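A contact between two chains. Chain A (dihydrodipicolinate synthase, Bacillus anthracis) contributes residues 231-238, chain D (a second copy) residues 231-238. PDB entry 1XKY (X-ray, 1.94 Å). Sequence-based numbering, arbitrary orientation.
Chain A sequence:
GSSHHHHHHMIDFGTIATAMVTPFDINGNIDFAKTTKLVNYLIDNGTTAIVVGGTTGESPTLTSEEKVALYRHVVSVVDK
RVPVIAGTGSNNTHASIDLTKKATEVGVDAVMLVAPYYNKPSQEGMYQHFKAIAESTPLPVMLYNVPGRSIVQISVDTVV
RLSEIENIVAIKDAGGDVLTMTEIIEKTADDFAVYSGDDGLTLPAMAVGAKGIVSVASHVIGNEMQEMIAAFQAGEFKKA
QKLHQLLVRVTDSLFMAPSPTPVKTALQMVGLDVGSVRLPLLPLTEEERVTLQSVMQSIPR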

# COMPACT_ATOMS: atom_id res chain seq x y z
N ALA A 231 1.64 -0.41 -35.79
CA ALA A 231 1.66 -1.87 -35.78
C ALA A 231 0.50 -2.45 -34.98
O ALA A 231 -0.17 -3.39 -35.42
CB ALA A 231 2.98 -2.37 -35.24
N PHE A 232 0.28 -1.90 -33.79
CA PHE A 232 -0.82 -2.33 -32.94
C PHE A 232 -2.17 -2.15 -33.63
O PHE A 232 -2.95 -3.09 -33.72
CB PHE A 232 -0.83 -1.58 -31.62
CG PHE A 232 -1.86 -2.09 -30.67
CD1 PHE A 232 -1.66 -3.29 -29.99
CD2 PHE A 232 -3.06 -1.42 -30.48
CE1 PHE A 232 -2.61 -3.79 -29.12
CE2 PHE A 232 -4.02 -1.92 -29.62
CZ PHE A 232 -3.80 -3.10 -28.94
N GLN A 233 -2.43 -0.94 -34.11
CA GLN A 233 -3.70 -0.61 -34.76
C GLN A 233 -3.91 -1.46 -36.02
O GLN A 233 -5.04 -1.78 -36.37
CB GLN A 233 -3.77 0.89 -35.09
CG GLN A 233 -4.04 1.77 -33.85
CD GLN A 233 -4.07 3.26 -34.15
OE1 GLN A 233 -3.35 3.76 -35.02
NE2 GLN A 233 -4.91 3.99 -33.43
N ALA A 234 -2.81 -1.83 -36.69
CA ALA A 234 -2.88 -2.73 -37.85
C ALA A 234 -3.19 -4.18 -37.43
O ALA A 234 -3.76 -4.95 -38.20
CB ALA A 234 -1.57 -2.68 -38.61
N GLY A 235 -2.81 -4.53 -36.20
CA GLY A 235 -3.00 -5.88 -35.69
C GLY A 235 -1.77 -6.76 -35.87
O GLY A 235 -1.87 -7.98 -35.84
N GLU A 236 -0.61 -6.15 -36.06
CA GLU A 236 0.65 -6.89 -36.09
C GLU A 236 1.23 -6.88 -34.68
O GLU A 236 2.08 -6.06 -34.33
CB GLU A 236 1.62 -6.27 -37.11
CG GLU A 236 2.55 -7.27 -37.80
CD GLU A 236 3.56 -7.89 -36.86
OE1 GLU A 236 4.76 -7.70 -37.00
OE2 GLU A 236 3.07 -8.65 -35.90
N PHE A 237 0.76 -7.81 -33.85
CA PHE A 237 1.05 -7.77 -32.41
C PHE A 237 2.48 -8.15 -32.06
O PHE A 237 3.00 -7.73 -31.03
CB PHE A 237 0.04 -8.61 -31.64
CG PHE A 237 -1.39 -8.22 -31.89
CD1 PHE A 237 -1.82 -6.93 -31.64
CD2 PHE A 237 -2.29 -9.13 -32.43
CE1 PHE A 237 -3.13 -6.56 -31.90
CE2 PHE A 237 -3.60 -8.77 -32.68
CZ PHE A 237 -4.03 -7.48 -32.41
N LYS A 238 3.13 -8.93 -32.91
CA LYS A 238 4.51 -9.35 -32.66
C LYS A 238 5.45 -8.15 -32.65
O LYS A 238 6.20 -7.94 -31.69
CB LYS A 238 4.96 -10.40 -33.67
CG LYS A 238 4.13 -11.69 -33.61
CD LYS A 238 4.70 -12.71 -32.63
CE LYS A 238 5.41 -13.84 -33.37
NZ LYS A 238 4.43 -14.73 -34.06
N ALA D 231 -11.39 -12.46 -31.38
CA ALA D 231 -11.63 -11.14 -31.95
C ALA D 231 -10.39 -10.26 -31.83
O ALA D 231 -10.00 -9.62 -32.80
CB ALA D 231 -12.80 -10.47 -31.28
N PHE D 232 -9.77 -10.25 -30.66
CA PHE D 232 -8.51 -9.51 -30.48
C PHE D 232 -7.41 -10.01 -31.41
O PHE D 232 -6.77 -9.20 -32.10
CB PHE D 232 -8.02 -9.59 -29.04
CG PHE D 232 -6.76 -8.82 -28.82
CD1 PHE D 232 -6.78 -7.44 -28.79
CD2 PHE D 232 -5.54 -9.48 -28.69
CE1 PHE D 232 -5.61 -6.72 -28.63
CE2 PHE D 232 -4.37 -8.77 -28.52
CZ PHE D 232 -4.40 -7.39 -28.48
N GLN D 233 -7.19 -11.32 -31.43
CA GLN D 233 -6.17 -11.92 -32.30
C GLN D 233 -6.45 -11.61 -33.78
O GLN D 233 -5.52 -11.50 -34.57
CB GLN D 233 -6.11 -13.44 -32.10
CG GLN D 233 -5.47 -13.87 -30.77
CD GLN D 233 -5.62 -15.36 -30.48
OE1 GLN D 233 -6.46 -16.05 -31.09
NE2 GLN D 233 -4.82 -15.87 -29.54
N ALA D 234 -7.72 -11.45 -34.11
CA ALA D 234 -8.16 -11.11 -35.46
C ALA D 234 -7.97 -9.63 -35.80
O ALA D 234 -8.04 -9.27 -36.97
CB ALA D 234 -9.61 -11.50 -35.64
N GLY D 235 -7.76 -8.77 -34.80
CA GLY D 235 -7.66 -7.33 -35.00
C GLY D 235 -9.00 -6.62 -34.92
O GLY D 235 -9.10 -5.45 -35.26
N GLU D 236 -10.02 -7.33 -34.47
CA GLU D 236 -11.36 -6.76 -34.33
C GLU D 236 -11.52 -6.10 -32.96
O GLU D 236 -12.20 -6.63 -32.08
CB GLU D 236 -12.43 -7.85 -34.53
CG GLU D 236 -12.46 -8.43 -35.94
CD GLU D 236 -13.46 -9.59 -36.09
OE1 GLU D 236 -13.76 -10.32 -35.13
OE2 GLU D 236 -13.96 -9.77 -37.32
N PHE D 237 -10.89 -4.94 -32.79
CA PHE D 237 -10.76 -4.28 -31.48
C PHE D 237 -12.08 -3.90 -30.81
O PHE D 237 -12.22 -4.06 -29.60
CB PHE D 237 -9.85 -3.05 -31.56
CG PHE D 237 -8.45 -3.36 -32.01
CD1 PHE D 237 -7.56 -3.99 -31.16
CD2 PHE D 237 -8.04 -3.05 -33.30
CE1 PHE D 237 -6.28 -4.30 -31.58
CE2 PHE D 237 -6.75 -3.35 -33.71
CZ PHE D 237 -5.88 -3.97 -32.86
N LYS D 238 -13.03 -3.40 -31.59
CA LYS D 238 -14.33 -2.99 -31.02
C LYS D 238 -15.11 -4.20 -30.50
O LYS D 238 -15.67 -4.16 -29.41
CB LYS D 238 -15.17 -2.26 -32.07
CG LYS D 238 -14.55 -0.98 -32.58
CD LYS D 238 -14.86 0.21 -31.69
CE LYS D 238 -14.19 1.49 -32.20
NZ LYS D 238 -14.13 1.57 -33.71
O HOH W 1 -3.30 -10.17 -35.62

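Four phenylalanines, two from each copy, form the apolar centre of this contact, which buries 293 Å² over both stretches; Phe A237 and Phe D237 each have 75 Å² covered. Flat apolar rings suit the place because they pack closely and leave no polar group unpaired. The ring of Phe A237 makes an offset stack on that of Phe D232, with planes at 17°; CE1 of Phe A237 lies 3.7 Å from CZ of Phe D232. The equivalent pair, Phe A232 and Phe D237, is looser and oblique, its planes at 34°. Between the pairs, CE1 of Phe A237 meets CE1 of Phe D237 at 3.9 Å, edge to edge. The CA-to-CB bonds of Phe A237 and Phe D237 point toward the partner, while those of Phe A232 and Phe D232 run sideways, yet their ring ends come nearer.

Phe D237 CZ is also 3.2 Å from Phe A232 O, and Phe A237 CE2 is 3.3 Å from Phe D232 O. These helices end in Schellman motifs at Gly A235 and Gly D235, whose positive phi would jam a CB against the preceding carbonyl. Gly A235 CA and Gly D235 CA are 4.9 Å apart.

No direct hydrogen bond crosses the contact. At its polar edge, one water O donates to Gly A235 O (2.6 Å) and Gln D233 O (2.8 Å), while the exposed, polar side chains of Gln A233 and Gln D233 start away from the partner.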